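Local coordinates for protein gamma-hexachlorocyclohexane dehydrochlorinase (Novosphingobium barchaimii LL02, PDB 5KVB) that probably catalyses two successive dehydrochlorinations of the pollutant lindane (gamma-hexachlorocyclohexane), giving a tetrachlorocyclohexadiene by way of pentachlorocyclohexene, at residues A[104-114]-A[146-154]. Residues are numbered along the deposited sequence; the frame is centred on the assembly and turned at random.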
ATOM      1  N   LEU A 104       0.405   0.576 -13.115  1.00  5.42           N
ATOM      2  CA  LEU A 104      -0.010   1.525 -14.151  1.00  6.66           C
ATOM      3  C   LEU A 104       1.149   1.708 -15.108  1.00  8.17           C
ATOM      4  O   LEU A 104       2.284   1.864 -14.664  1.00  8.43           O
ATOM      5  CB  LEU A 104      -0.394   2.875 -13.548  1.00  7.34           C
ATOM      6  CG  LEU A 104      -1.442   2.835 -12.434  1.00  6.87           C
ATOM      7  CD1 LEU A 104      -1.687   4.243 -11.889  1.00  9.98           C
ATOM      8  CD2 LEU A 104      -2.744   2.184 -12.917  1.00 10.53           C
ATOM      9  N   GLY A 105       0.891   1.707 -16.411  1.00  9.05           N
ATOM     10  CA  GLY A 105       2.005   1.828 -17.327  1.00  9.27           C
ATOM     11  C   GLY A 105       1.664   2.270 -18.728  1.00  9.08           C
ATOM     12  O   GLY A 105       0.502   2.309 -19.129  1.00  9.30           O
ATOM     13  N   ASN A 106       2.723   2.599 -19.456  1.00  9.41           N
ATOM     14  CA  ASN A 106       2.648   3.054 -20.837  1.00  8.93           C
ATOM     15  C   ASN A 106       3.293   2.007 -21.742  1.00  9.67           C
ATOM     16  O   ASN A 106       4.521   1.893 -21.787  1.00 11.10           O
ATOM     17  CB  ASN A 106       3.337   4.413 -20.978  1.00 10.38           C
ATOM     18  CG  ASN A 106       2.616   5.518 -20.223  1.00 14.21           C
ATOM     19  OD1 ASN A 106       1.389   5.588 -20.234  1.00 16.85           O
ATOM     20  ND2 ASN A 106       3.377   6.375 -19.549  1.00 14.18           N
ATOM     21  N   LEU A 107       2.459   1.233 -22.430  1.00  8.64           N
ATOM     22  CA  LEU A 107       2.895   0.165 -23.333  1.00 12.03           C
ATOM     23  C   LEU A 107       3.392   0.733 -24.663  1.00 12.52           C
ATOM     24  O   LEU A 107       2.775   1.648 -25.210  1.00 14.55           O
ATOM     25  CB  LEU A 107       1.735  -0.805 -23.579  1.00 15.38           C
ATOM     26  CG  LEU A 107       1.981  -2.200 -24.160  1.00 18.39           C
ATOM     27  CD1 LEU A 107       2.701  -3.093 -23.157  1.00 16.61           C
ATOM     28  CD2 LEU A 107       0.660  -2.825 -24.586  1.00 16.66           C
ATOM     29  N   VAL A 108       4.492   0.201 -25.188  1.00 10.61           N
ATOM     30  CA  VAL A 108       5.001   0.660 -26.487  1.00 11.35           C
ATOM     31  C   VAL A 108       4.036   0.310 -27.630  1.00 12.02           C
ATOM     32  O   VAL A 108       3.654   1.186 -28.418  1.00 14.85           O
ATOM     33  CB  VAL A 108       6.392   0.060 -26.786  1.00 15.48           C
ATOM     34  CG1 VAL A 108       6.830   0.415 -28.204  1.00 18.68           C
ATOM     35  CG2 VAL A 108       7.412   0.559 -25.781  1.00 13.84           C
ATOM     36  N   GLU A 109       3.631  -0.954 -27.699  1.00 14.51           N
ATOM     37  CA  GLU A 109       2.672  -1.428 -28.701  1.00 18.05           C
ATOM     38  C   GLU A 109       1.354  -0.650 -28.652  1.00 16.32           C
ATOM     39  O   GLU A 109       0.627  -0.710 -27.661  1.00 18.37           O
ATOM     40  CB  GLU A 109       2.395  -2.923 -28.500  1.00 24.60           C
ATOM     41  CG  GLU A 109       1.404  -3.520 -29.496  1.00 26.45           C
ATOM     42  CD  GLU A 109       1.943  -3.541 -30.912  1.00 47.91           C
ATOM     43  OE1 GLU A 109       3.181  -3.607 -31.078  1.00 46.23           O
ATOM     44  OE2 GLU A 109       1.131  -3.491 -31.860  1.00 52.36           O
ATOM     45  N   GLY A 110       1.043   0.079 -29.722  1.00 15.17           N
ATOM     46  CA  GLY A 110      -0.189   0.846 -29.785  1.00 16.12           C
ATOM     47  C   GLY A 110      -0.238   2.118 -28.953  1.00 11.24           C
ATOM     48  O   GLY A 110      -1.277   2.783 -28.910  1.00 13.66           O
ATOM     49  N   ASN A 111       0.873   2.459 -28.295  1.00 10.98           N
ATOM     50  CA  ASN A 111       0.942   3.620 -27.398  1.00 11.80           C
ATOM     51  C   ASN A 111      -0.173   3.635 -26.350  1.00 13.24           C
ATOM     52  O   ASN A 111      -0.713   4.689 -26.021  1.00 15.70           O
ATOM     53  CB  ASN A 111       0.901   4.932 -28.201  1.00 13.01           C
ATOM     54  CG  ASN A 111       1.204   6.159 -27.346  1.00 24.74           C
ATOM     55  OD1 ASN A 111       2.142   6.155 -26.548  1.00 30.52           O
ATOM     56  ND2 ASN A 111       0.390   7.201 -27.489  1.00 20.09           N
ATOM     57  N   GLN A 112      -0.492   2.463 -25.808  1.00 11.92           N
ATOM     58  CA  GLN A 112      -1.614   2.308 -24.895  1.00 11.84           C
ATOM     59  C   GLN A 112      -1.211   2.456 -23.436  1.00 12.82           C
ATOM     60  O   GLN A 112      -0.166   1.954 -23.027  1.00 13.37           O
ATOM     61  CB  GLN A 112      -2.256   0.932 -25.073  1.00 13.42           C
ATOM     62  CG  GLN A 112      -2.685   0.618 -26.488  1.00 15.61           C
ATOM     63  CD  GLN A 112      -3.130  -0.820 -26.641  1.00 20.83           C
ATOM     64  OE1 GLN A 112      -2.364  -1.676 -27.090  1.00 31.41           O
ATOM     65  NE2 GLN A 112      -4.363  -1.095 -26.264  1.00 15.83           N
ATOM     66  N   SER A 113      -2.046   3.121 -22.648  1.00 10.03           N
ATOM     67  CA  SER A 113      -1.879   3.048 -21.199  1.00 10.11           C
ATOM     68  C   SER A 113      -2.685   1.862 -20.681  1.00 12.55           C
ATOM     69  O   SER A 113      -3.777   1.575 -21.171  1.00 11.65           O
ATOM     70  CB  SER A 113      -2.309   4.344 -20.511  1.00 11.97           C
ATOM     71  OG  SER A 113      -1.340   5.368 -20.684  1.00 12.15           O
ATOM     72  N   ILE A 114      -2.129   1.176 -19.684  1.00  8.29           N
ATOM     73  CA  ILE A 114      -2.665  -0.092 -19.188  1.00  9.57           C
ATOM     74  C   ILE A 114      -2.776  -0.073 -17.664  1.00  7.09           C
ATOM     75  O   ILE A 114      -1.890   0.456 -16.986  1.00  8.87           O
ATOM     76  CB  ILE A 114      -1.756  -1.287 -19.578  1.00  9.41           C
ATOM     77  CG1 ILE A 114      -1.461  -1.303 -21.084  1.00 13.92           C
ATOM     78  CG2 ILE A 114      -2.360  -2.622 -19.112  1.00 12.43           C
ATOM     79  CD1 ILE A 114      -2.651  -1.645 -21.938  1.00 16.97           C
ATOM     80  N   LEU A 146      -6.743   1.327 -21.219  1.00 15.75           N
ATOM     81  CA  LEU A 146      -7.550   2.448 -20.752  1.00 16.21           C
ATOM     82  C   LEU A 146      -7.851   3.413 -21.889  1.00 21.80           C
ATOM     83  O   LEU A 146      -7.084   4.344 -22.133  1.00 20.48           O
ATOM     84  CB  LEU A 146      -6.839   3.181 -19.617  1.00 17.81           C
ATOM     85  CG  LEU A 146      -6.466   2.346 -18.388  1.00 13.42           C
ATOM     86  CD1 LEU A 146      -5.561   3.153 -17.465  1.00 16.04           C
ATOM     87  CD2 LEU A 146      -7.708   1.858 -17.638  1.00 14.98           C
ATOM     88  N   ALA A 147      -8.968   3.187 -22.576  1.00 17.34           N
ATOM     89  CA  ALA A 147      -9.335   4.006 -23.729  1.00 16.63           C
ATOM     90  C   ALA A 147      -9.459   5.480 -23.371  1.00 15.45           C
ATOM     91  O   ALA A 147     -10.179   5.849 -22.445  1.00 26.64           O
ATOM     92  CB  ALA A 147     -10.636   3.508 -24.337  1.00 18.24           C
ATOM     93  N   GLY A 148      -8.752   6.321 -24.119  1.00 16.63           N
ATOM     94  CA  GLY A 148      -8.866   7.760 -23.957  1.00 21.62           C
ATOM     95  C   GLY A 148      -8.005   8.332 -22.850  1.00 21.52           C
ATOM     96  O   GLY A 148      -8.032   9.537 -22.601  1.00 28.08           O
ATOM     97  N   ILE A 149      -7.238   7.472 -22.187  1.00 19.49           N
ATOM     98  CA  ILE A 149      -6.377   7.896 -21.087  1.00 20.58           C
ATOM     99  C   ILE A 149      -4.927   7.552 -21.377  1.00 16.82           C
ATOM    100  O   ILE A 149      -4.612   6.410 -21.715  1.00 19.95           O
ATOM    101  CB  ILE A 149      -6.799   7.238 -19.751  1.00 20.75           C
ATOM    102  CG1 ILE A 149      -8.180   7.740 -19.330  1.00 27.66           C
ATOM    103  CG2 ILE A 149      -5.764   7.514 -18.652  1.00 20.39           C
ATOM    104  CD1 ILE A 149      -8.776   6.992 -18.165  1.00 35.14           C
ATOM    105  N   HIS A 150      -4.050   8.543 -21.254  1.00 12.25           N
ATOM    106  CA  HIS A 150      -2.622   8.327 -21.421  1.00 14.09           C
ATOM    107  C   HIS A 150      -1.870   8.956 -20.257  1.00 15.29           C
ATOM    108  O   HIS A 150      -1.989  10.162 -20.003  1.00 15.06           O
ATOM    109  CB  HIS A 150      -2.131   8.901 -22.752  1.00 15.28           C
ATOM    110  CG  HIS A 150      -2.676   8.184 -23.945  1.00 15.90           C
ATOM    111  ND1 HIS A 150      -2.109   7.030 -24.444  1.00 15.73           N
ATOM    112  CD2 HIS A 150      -3.747   8.451 -24.730  1.00 14.20           C
ATOM    113  CE1 HIS A 150      -2.809   6.619 -25.489  1.00 15.20           C
ATOM    114  NE2 HIS A 150      -3.806   7.463 -25.681  1.00 12.87           N
ATOM    115  N   PHE A 151      -1.095   8.137 -19.547  1.00 11.55           N
ATOM    116  CA  PHE A 151      -0.339   8.632 -18.402  1.00 13.04           C
ATOM    117  C   PHE A 151       0.816   9.493 -18.888  1.00 13.84           C
ATOM    118  O   PHE A 151       1.707   9.016 -19.591  1.00 19.19           O
ATOM    119  CB  PHE A 151       0.178   7.478 -17.529  1.00 11.64           C
ATOM    120  CG  PHE A 151      -0.910   6.604 -16.969  1.00 10.33           C
ATOM    121  CD1 PHE A 151      -1.928   7.149 -16.193  1.00 11.23           C
ATOM    122  CD2 PHE A 151      -0.919   5.239 -17.218  1.00 10.10           C
ATOM    123  CE1 PHE A 151      -2.937   6.348 -15.684  1.00 11.02           C
ATOM    124  CE2 PHE A 151      -1.917   4.428 -16.711  1.00 11.73           C
ATOM    125  CZ  PHE A 151      -2.932   4.976 -15.939  1.00 10.37           C
ATOM    126  N   VAL A 152       0.789  10.765 -18.513  1.00 11.02           N
ATOM    127  CA  VAL A 152       1.788  11.734 -18.949  1.00 12.88           C
ATOM    128  C   VAL A 152       2.390  12.508 -17.765  1.00 14.20           C
ATOM    129  O   VAL A 152       1.740  12.668 -16.735  1.00 11.94           O
ATOM    130  CB  VAL A 152       1.166  12.744 -19.950  1.00 15.11           C
ATOM    131  CG1 VAL A 152       0.813  12.055 -21.256  1.00 21.60           C
ATOM    132  CG2 VAL A 152      -0.069  13.398 -19.347  1.00 15.79           C
ATOM    133  N   PRO A 153       3.630  13.003 -17.914  1.00 16.01           N
ATOM    134  CA  PRO A 153       4.259  13.835 -16.881  1.00 16.19           C
ATOM    135  C   PRO A 153       3.637  15.233 -16.810  1.00 20.72           C
ATOM    136  O   PRO A 153       2.910  15.612 -17.731  1.00 18.87           O
ATOM    137  CB  PRO A 153       5.720  13.900 -17.335  1.00 19.82           C
ATOM    138  CG  PRO A 153       5.653  13.733 -18.810  1.00 25.65           C
ATOM    139  CD  PRO A 153       4.527  12.777 -19.063  1.00 20.31           C
ATOM    140  N   PRO A 154       3.901  15.983 -15.726  1.00 18.15           N
ATOM    141  CA  PRO A 154       3.416  17.364 -15.625  1.00 23.74           C
ATOM    142  C   PRO A 154       3.948  18.226 -16.763  1.00 28.00           C
ATOM    143  O   PRO A 154       5.058  17.931 -17.200  1.00 24.78           O
ATOM    144  CB  PRO A 154       3.980  17.843 -14.284  1.00 27.11           C
ATOM    145  CG  PRO A 154       4.203  16.615 -13.503  1.00 24.03           C
ATOM    146  CD  PRO A 154       4.589  15.554 -14.495  1.00 19.39           C
TER
HETATM  147  O   HOH W   1       0.277   5.915 -23.180  1.00 15.01           O
HETATM  148  O   HOH W   2      -4.517   4.341 -23.534  1.00 17.19           O
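Phe151 turns the CD2-CE2 flank of its ring to the end of the hairpin formed by strands 94-107 and 113-127. CE2 rests 3.8 Å from Leu104 CB, Ser113 CB packs on the same flank, and the carbonyl oxygens of Gly105 and Ile114 lie at the ring's edge. With CG beside the backbone N (chi1 -60°), the ring drops toward the hairpin while its own N-H stays available to Ser113. That bond, Phe151 N to Ser113 OG, is 3.0 Å long and nearly straight at 163°. The serine hydroxyl in turn donates to Asn106 OD1 at 2.8 Å, almost in line with the amide C=O. From the same amide, ND2 makes a weak bond to Phe151 O and a second hydrogen bond to Asp77. Replacing Asn106 by an alanine is likely to cost the Ser113 hydroxyl its acceptor and both Asp77 and Phe151 O an amide donor, with OG then less fixed in its rotation, though still gripped by the Phe151 N-H. Tyr142 of a second subunit meets the Phe151 ring with nearly parallel planes, at the trimer interface.

Toward His150 and Asn111 the contact becomes looser and wetter. The Asn111 amide is turned only 13° from the imidazole plane, with ND2 3.8 Å from His150 CE1. Water 1 lies 2.9 Å from His150 ND1 and 3.2 Å from Asn106 OD1, to which it probably donates a hydrogen bond. Water 2 takes the N-H of Ser113 and donates to Ile149 O, bridging the two backbones, while Ser113 O takes the N-H of Leu146 at the other end of the type II turn 146-149. Chemically, hydrogen bonds from Phe151 N through Ser113 OG to Asn106 OD1 hold the C-terminal tail of this SnoaL-like (NTF2) fold on the hairpin, satisfying polar groups beside a buried ring, with water completing the outer side.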